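Local coordinates for protein Rubredoxin\:oxygen oxidoreductase (Desulfovibrio gigas, PDB 1E5D) that catalyses the four-electron reduction of dioxygen to two water molecules, using a diiron centre and a flavin mononucleotide cofactor, at residues Y35-V40 and T45-T50; A306-S311 and Q390-A395; G324-I329 and K353-W358. All coordinates share one frame; numbering follows the deposited sequence.

Contact 1 of 3, residues Y35-V40 and T45-T50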
# COMPACT_ATOMS: atom_id res chain seq x y z
N TYR A 35 -10.36 23.22 -10.87
CA TYR A 35 -10.25 24.12 -9.72
C TYR A 35 -11.13 25.32 -10.03
O TYR A 35 -10.81 26.09 -10.94
CB TYR A 35 -8.78 24.44 -9.48
CG TYR A 35 -8.01 23.17 -9.17
CD1 TYR A 35 -8.16 22.58 -7.92
CD2 TYR A 35 -7.18 22.56 -10.10
CE1 TYR A 35 -7.50 21.42 -7.59
CE2 TYR A 35 -6.51 21.40 -9.78
CZ TYR A 35 -6.67 20.84 -8.54
OH TYR A 35 -6.00 19.68 -8.19
N ASN A 36 -12.23 25.40 -9.30
CA ASN A 36 -13.30 26.36 -9.53
C ASN A 36 -13.25 27.51 -8.53
O ASN A 36 -13.22 27.32 -7.32
CB ASN A 36 -14.66 25.67 -9.44
CG ASN A 36 -14.82 24.56 -10.47
OD1 ASN A 36 -14.12 24.53 -11.47
ND2 ASN A 36 -15.75 23.65 -10.21
N ALA A 37 -13.24 28.71 -9.08
CA ALA A 37 -13.38 29.94 -8.32
C ALA A 37 -14.52 30.72 -8.98
O ALA A 37 -14.82 30.51 -10.16
CB ALA A 37 -12.10 30.73 -8.27
N TYR A 38 -15.16 31.59 -8.20
CA TYR A 38 -16.30 32.32 -8.75
C TYR A 38 -16.13 33.82 -8.52
O TYR A 38 -16.00 34.29 -7.39
CB TYR A 38 -17.61 31.78 -8.17
CG TYR A 38 -17.75 30.31 -8.50
CD1 TYR A 38 -17.21 29.36 -7.64
CD2 TYR A 38 -18.40 29.87 -9.64
CE1 TYR A 38 -17.31 28.01 -7.92
CE2 TYR A 38 -18.51 28.51 -9.93
CZ TYR A 38 -17.96 27.59 -9.06
OH TYR A 38 -18.05 26.24 -9.30
N LEU A 39 -16.15 34.52 -9.64
CA LEU A 39 -16.10 35.97 -9.71
C LEU A 39 -17.51 36.56 -9.72
O LEU A 39 -18.29 36.26 -10.63
CB LEU A 39 -15.35 36.39 -10.97
CG LEU A 39 -15.12 37.90 -11.13
CD1 LEU A 39 -14.23 38.40 -10.01
CD2 LEU A 39 -14.54 38.22 -12.50
N VAL A 40 -17.83 37.36 -8.72
CA VAL A 40 -19.13 38.02 -8.66
C VAL A 40 -19.01 39.53 -8.82
O VAL A 40 -18.43 40.23 -7.98
CB VAL A 40 -19.86 37.71 -7.34
CG1 VAL A 40 -21.21 38.41 -7.32
CG2 VAL A 40 -20.02 36.21 -7.16
N THR A 45 -16.69 44.14 -5.80
CA THR A 45 -16.53 42.96 -6.66
C THR A 45 -15.77 41.86 -5.93
O THR A 45 -14.70 42.08 -5.36
CB THR A 45 -15.83 43.29 -7.98
OG1 THR A 45 -16.71 44.04 -8.82
CG2 THR A 45 -15.50 42.00 -8.72
N THR A 46 -16.35 40.66 -5.94
CA THR A 46 -15.84 39.60 -5.08
C THR A 46 -15.45 38.32 -5.81
O THR A 46 -16.11 37.84 -6.72
CB THR A 46 -16.89 39.23 -4.00
OG1 THR A 46 -17.20 40.40 -3.24
CG2 THR A 46 -16.30 38.21 -3.05
N LEU A 47 -14.34 37.78 -5.34
CA LEU A 47 -13.78 36.50 -5.76
C LEU A 47 -14.00 35.46 -4.68
O LEU A 47 -13.55 35.62 -3.54
CB LEU A 47 -12.30 36.69 -6.05
CG LEU A 47 -11.64 35.78 -7.08
CD1 LEU A 47 -10.48 35.06 -6.43
CD2 LEU A 47 -12.63 34.81 -7.69
N PHE A 48 -14.69 34.36 -4.99
CA PHE A 48 -14.87 33.27 -4.04
C PHE A 48 -13.91 32.14 -4.41
O PHE A 48 -13.82 31.88 -5.61
CB PHE A 48 -16.29 32.73 -4.01
CG PHE A 48 -17.34 33.75 -3.60
CD1 PHE A 48 -17.74 34.74 -4.48
CD2 PHE A 48 -17.92 33.68 -2.34
CE1 PHE A 48 -18.70 35.66 -4.08
CE2 PHE A 48 -18.87 34.60 -1.95
CZ PHE A 48 -19.27 35.61 -2.82
N ASP A 49 -13.26 31.55 -3.42
CA ASP A 49 -12.28 30.49 -3.60
C ASP A 49 -11.04 31.05 -4.31
O ASP A 49 -10.97 32.24 -4.59
CB ASP A 49 -12.83 29.32 -4.41
CG ASP A 49 -14.22 28.86 -4.00
OD1 ASP A 49 -14.56 29.09 -2.82
OD2 ASP A 49 -14.95 28.27 -4.84
N THR A 50 -10.10 30.18 -4.60
CA THR A 50 -8.81 30.48 -5.29
C THR A 50 -8.46 29.26 -6.10
O THR A 50 -9.40 28.47 -6.36
CB THR A 50 -7.86 30.97 -4.20
OG1 THR A 50 -7.59 32.36 -4.51
CG2 THR A 50 -6.51 30.31 -4.08
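Tyr38 and Phe48 sit opposite each other as an antiparallel hydrogen-bonded pair, with Leu39 and Leu47 next as a non-hydrogen-bonded pair and Val40 and Thr46 as a second hydrogen-bonded one. The strand axes run 4.7 Å apart at 162°. Four backbone bonds join them: Tyr38 N to Phe48 O and Phe48 N to Tyr38 O, then Val40 N to Thr46 O and Thr46 N to Val40 O. The straightest, from Val40 N, spans 2.7 Å to Thr46 O and is almost linear at the hydrogen.

The two strands form a beta hairpin in the mixed sheet of the metallo-beta-lactamase-like domain, between strand 10-17, which pairs with 33-40, and strand 74-77, which flanks 46-48. On the face carrying Tyr38, Val40, Thr46 and Phe48, the modelled conformer of Phe48 brings its CE1 obliquely to 3.4 Å from Val40 CG2, and Phe48 CD1, at the ring edge, lies against Tyr38 O. A second conformer of Phe48 makes these ring contacts less certain. On the other face, Leu39 CD1 approaches Thr45 CG2 at 4.0 Å, while Leu47 CD2 lies 3.4 Å from Tyr38 O.

Beyond the paired residues, the CB of Asp49 points toward the first strand. In the modelled conformer, one of two, Asp49 CG stands beside the backbone N (chi1 -46°). Asp49 OD2 lies 3.2 Å from Asn36 O, two acceptors with no bond between them, and close to Asp225 OD1. It also meets the Tyr38 ring edge, 3.8 Å from Tyr38 CD1, ring and carboxylate planes 81° apart. Asp49 OD1 is bonded to Gln78 NE2, and Tyr38 OH to Pro224 O. The Asp49 side chain is about 9 Å from the mu-oxo-diiron.

Contact 2 of 3, residues A306-S311 and Q390-A395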
# COMPACT_ATOMS: atom_id res chain seq x y z
N ALA A 306 -22.04 -5.74 2.33
CA ALA A 306 -21.06 -6.58 3.03
C ALA A 306 -19.66 -6.40 2.44
O ALA A 306 -19.48 -6.31 1.23
CB ALA A 306 -21.46 -8.04 2.97
N VAL A 307 -18.67 -6.37 3.31
CA VAL A 307 -17.28 -6.24 2.90
C VAL A 307 -16.53 -7.49 3.32
O VAL A 307 -16.42 -7.73 4.53
CB VAL A 307 -16.66 -4.98 3.52
CG1 VAL A 307 -15.17 -4.87 3.27
CG2 VAL A 307 -17.38 -3.74 2.97
N ILE A 308 -16.04 -8.27 2.38
CA ILE A 308 -15.27 -9.47 2.68
C ILE A 308 -13.80 -9.27 2.33
O ILE A 308 -13.49 -8.82 1.23
CB ILE A 308 -15.79 -10.70 1.93
CG1 ILE A 308 -17.31 -10.75 1.78
CG2 ILE A 308 -15.26 -11.98 2.56
CD1 ILE A 308 -18.04 -10.89 3.10
N VAL A 309 -12.90 -9.59 3.25
CA VAL A 309 -11.48 -9.37 3.10
C VAL A 309 -10.69 -10.66 3.22
O VAL A 309 -10.91 -11.50 4.10
CB VAL A 309 -10.90 -8.41 4.16
CG1 VAL A 309 -9.53 -7.93 3.69
CG2 VAL A 309 -11.82 -7.23 4.42
N GLY A 310 -9.74 -10.83 2.31
CA GLY A 310 -8.95 -12.05 2.33
C GLY A 310 -7.48 -11.71 2.29
O GLY A 310 -7.07 -10.83 1.53
N SER A 311 -6.70 -12.40 3.10
CA SER A 311 -5.25 -12.31 3.00
C SER A 311 -4.61 -13.60 3.53
O SER A 311 -5.06 -14.19 4.51
CB SER A 311 -4.70 -11.12 3.77
OG SER A 311 -3.28 -11.19 3.82
N GLN A 390 -23.16 -18.07 2.57
CA GLN A 390 -24.59 -18.20 2.85
C GLN A 390 -24.97 -17.53 4.16
O GLN A 390 -26.00 -16.85 4.24
CB GLN A 390 -24.98 -19.68 2.86
CG GLN A 390 -25.49 -20.11 1.49
CD GLN A 390 -25.53 -21.62 1.35
OE1 GLN A 390 -25.42 -22.34 2.34
NE2 GLN A 390 -25.69 -22.08 0.12
N THR A 391 -24.15 -17.70 5.19
CA THR A 391 -24.42 -17.01 6.44
C THR A 391 -24.49 -15.50 6.26
O THR A 391 -25.47 -14.83 6.59
CB THR A 391 -23.34 -17.35 7.48
OG1 THR A 391 -23.34 -18.77 7.67
CG2 THR A 391 -23.62 -16.70 8.83
N ILE A 392 -23.42 -14.94 5.70
CA ILE A 392 -23.38 -13.49 5.51
C ILE A 392 -24.53 -13.02 4.63
O ILE A 392 -25.25 -12.07 4.96
CB ILE A 392 -22.02 -13.06 4.92
CG1 ILE A 392 -20.86 -13.18 5.92
CG2 ILE A 392 -22.10 -11.65 4.35
CD1 ILE A 392 -19.49 -13.33 5.29
N ALA A 393 -24.76 -13.68 3.49
CA ALA A 393 -25.87 -13.24 2.64
C ALA A 393 -27.20 -13.32 3.38
O ALA A 393 -28.07 -12.47 3.19
CB ALA A 393 -25.94 -14.06 1.38
N ARG A 394 -27.36 -14.34 4.22
CA ARG A 394 -28.62 -14.47 4.94
C ARG A 394 -28.82 -13.22 5.78
O ARG A 394 -29.86 -12.57 5.78
CB ARG A 394 -28.66 -15.71 5.82
CG ARG A 394 -29.82 -16.64 5.56
CD ARG A 394 -29.37 -18.08 5.35
NE ARG A 394 -29.49 -18.51 3.96
CZ ARG A 394 -29.38 -19.76 3.54
NH1 ARG A 394 -29.15 -20.73 4.42
NH2 ARG A 394 -29.50 -20.06 2.25
N ALA A 395 -27.74 -12.89 6.49
CA ALA A 395 -27.76 -11.70 7.35
C ALA A 395 -28.02 -10.45 6.53
O ALA A 395 -28.76 -9.56 6.98
CB ALA A 395 -26.45 -11.61 8.10
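Ile392 meets both Ile308 and Ala306, and it has more surface buried here than either of them. Ile392 CD1 lies 3.6 Å from Ile308 CD1, the two delta methyls meeting end to end, while Ile392 CG2 rests 3.9 Å from Ala306 CB. The first torsion of Ile392, chi1 -71°, sets CG1 beside the backbone N and CG2 anti to it, and this split lets one side chain touch two strand residues at once.

Ala306 and Ile308 alternate with Val307 along strand 306-310, so their CB atoms point toward helix 379-400 whereas that of Val307 points away. The strand is the central one of the five-stranded parallel sheet of the flavodoxin-like domain, a three-layer alpha/beta/alpha sandwich with strand order 2-1-3-4-5, and the helix is the last of the chain, covering one face of that sheet. The neighbouring strands take part in the same layer: Ile308 also packs on Val255 and Ile257 of strand 254-259 and on Phe342 of strand 338-345, and Ile392 touches Ile338.

The contact is entirely apolar and small, 104 Å² in all. Even the closest pair of CA atoms, those of Ala306 and Ile392, is 7.7 Å apart, a separation that the short alanine and the branched isoleucine bridge between them. All three touching residues are buried, and the side chain of Ile308 lies about 14 Å from the bound flavin mononucleotide.

Contact 3 of 3, residues G324-I329 and K353-W358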
# COMPACT_ATOMS: atom_id res chain seq x y z
N GLY A 324 -2.81 -1.64 4.06
CA GLY A 324 -2.94 -0.24 3.65
C GLY A 324 -4.37 0.11 3.28
O GLY A 324 -4.87 1.20 3.59
N THR A 325 -5.05 -0.81 2.60
CA THR A 325 -6.43 -0.58 2.20
C THR A 325 -7.38 -0.56 3.38
O THR A 325 -8.32 0.24 3.45
CB THR A 325 -6.87 -1.70 1.22
OG1 THR A 325 -5.98 -1.61 0.09
CG2 THR A 325 -8.29 -1.49 0.73
N LEU A 326 -7.14 -1.45 4.34
CA LEU A 326 -7.99 -1.43 5.53
C LEU A 326 -7.75 -0.14 6.30
O LEU A 326 -8.70 0.47 6.79
CB LEU A 326 -7.73 -2.65 6.41
CG LEU A 326 -8.35 -3.95 5.86
CD1 LEU A 326 -7.74 -5.15 6.56
CD2 LEU A 326 -9.85 -3.90 6.03
N GLN A 327 -6.50 0.29 6.40
CA GLN A 327 -6.21 1.56 7.06
C GLN A 327 -7.02 2.68 6.41
O GLN A 327 -7.70 3.45 7.07
CB GLN A 327 -4.73 1.94 7.02
CG GLN A 327 -4.40 3.21 7.81
CD GLN A 327 -4.82 3.05 9.27
OE1 GLN A 327 -4.24 2.22 9.98
NE2 GLN A 327 -5.82 3.81 9.70
N TYR A 328 -6.94 2.74 5.08
CA TYR A 328 -7.66 3.77 4.34
C TYR A 328 -9.14 3.70 4.69
O TYR A 328 -9.77 4.69 5.01
CB TYR A 328 -7.49 3.57 2.84
CG TYR A 328 -8.10 4.65 1.98
CD1 TYR A 328 -7.50 5.90 1.91
CD2 TYR A 328 -9.25 4.43 1.23
CE1 TYR A 328 -8.04 6.90 1.13
CE2 TYR A 328 -9.79 5.44 0.44
CZ TYR A 328 -9.18 6.67 0.39
OH TYR A 328 -9.70 7.68 -0.38
N ILE A 329 -9.66 2.47 4.62
CA ILE A 329 -11.10 2.29 4.80
C ILE A 329 -11.55 2.63 6.21
O ILE A 329 -12.55 3.31 6.41
CB ILE A 329 -11.51 0.85 4.45
CG1 ILE A 329 -11.26 0.50 2.97
CG2 ILE A 329 -12.96 0.62 4.81
CD1 ILE A 329 -11.65 -0.93 2.68
N LYS A 353 -7.45 -14.01 11.98
CA LYS A 353 -7.57 -13.42 13.31
C LYS A 353 -7.49 -11.90 13.20
O LYS A 353 -8.33 -11.14 13.68
CB LYS A 353 -6.47 -13.96 14.20
CG LYS A 353 -6.89 -14.27 15.63
CD LYS A 353 -6.81 -15.77 15.89
CE LYS A 353 -6.51 -16.08 17.35
NZ LYS A 353 -5.58 -17.23 17.52
N VAL A 354 -6.42 -11.46 12.53
CA VAL A 354 -6.17 -10.04 12.34
C VAL A 354 -7.25 -9.36 11.50
O VAL A 354 -7.71 -8.27 11.85
CB VAL A 354 -4.81 -9.80 11.66
CG1 VAL A 354 -4.71 -8.37 11.19
CG2 VAL A 354 -3.68 -10.13 12.63
N LEU A 355 -7.65 -9.98 10.40
CA LEU A 355 -8.69 -9.35 9.58
C LEU A 355 -9.94 -9.14 10.41
O LEU A 355 -10.56 -8.08 10.37
CB LEU A 355 -8.96 -10.20 8.34
CG LEU A 355 -7.77 -10.23 7.37
CD1 LEU A 355 -7.98 -11.24 6.26
CD2 LEU A 355 -7.54 -8.83 6.82
N ALA A 356 -10.29 -10.15 11.19
CA ALA A 356 -11.45 -10.09 12.08
C ALA A 356 -11.34 -8.91 13.03
O ALA A 356 -12.30 -8.16 13.19
CB ALA A 356 -11.64 -11.38 12.85
N GLU A 357 -10.18 -8.72 13.65
CA GLU A 357 -10.02 -7.59 14.57
C GLU A 357 -10.25 -6.26 13.85
O GLU A 357 -10.78 -5.31 14.43
CB GLU A 357 -8.63 -7.61 15.20
CG GLU A 357 -8.50 -6.85 16.51
CD GLU A 357 -7.68 -7.60 17.54
OE1 GLU A 357 -6.77 -8.37 17.15
OE2 GLU A 357 -7.94 -7.42 18.75
N TRP A 358 -9.83 -6.21 12.59
CA TRP A 358 -9.99 -5.00 11.80
C TRP A 358 -11.48 -4.73 11.54
O TRP A 358 -11.98 -3.64 11.76
CB TRP A 358 -9.28 -5.11 10.46
CG TRP A 358 -7.84 -4.75 10.37
CD1 TRP A 358 -6.77 -5.61 10.43
CD2 TRP A 358 -7.29 -3.44 10.18
NE1 TRP A 358 -5.60 -4.90 10.30
CE2 TRP A 358 -5.89 -3.57 10.15
CE3 TRP A 358 -7.85 -2.16 10.04
CZ2 TRP A 358 -5.04 -2.47 9.98
CZ3 TRP A 358 -7.01 -1.08 9.88
CH2 TRP A 358 -5.61 -1.24 9.85
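Leu326 lies against one face of the Trp358 indole, joining two neighbouring helices of the flavodoxin-like alpha/beta/alpha sandwich. Helices 320-331 and 350-361 run nearly parallel, their segment axes 12° apart in direction and 11.7 Å apart at closest approach, so the gap is bridged by long side chains.

The CB of Leu326 makes a CH-pi contact, 3.8 Å from the centroid of the six-membered ring of Trp358 and 18° off its normal. Farther out, Leu326 CD1 lies 3.8 Å from Trp358 CG, so the leucine follows the indole from its six-membered ring to its pyrrole part. The same methyl turns to Leu355, whose side chain crosses that of Leu326 at about a right angle. Leu355 CG stands beside its backbone N, which brings Leu355 CD2 to 3.7 Å from Leu326 CD1. On the sheet side, Leu326 packs on Phe258 of strand 254-259.

Gln327 meets the rim of the indole instead of its face, and it also packs on Ile318 of the second subunit. Its chain bends at the second torsion, and the amide and ring planes stand 68° apart, with Gln327 OE1 in the indole plane 3.7 Å from Trp358 CH2.

Contact 1 comes first along the chain, in the diiron domain; contacts 2 and 3 follow in the flavodoxin-like domain, their centres 47 and 41 Å from that of contact 1. Contact 3 is nested inside the loop closed by contact 2, their centres 15 Å apart. Ala306 and Ile308 meet helix 379-400, while Val309 packs on Leu355 and Leu359 of helix 350-361 and on Leu326 of helix 320-331, which places these two helices on the other face of the sheet. Contact 3 also borders the second subunit. Flavin contacts include Tyr26, Glu81, Trp147 and Ile197, outside the flavodoxin range, consistent with a head-to-tail dimer that brings the flavin of one subunit to the diiron site of the other.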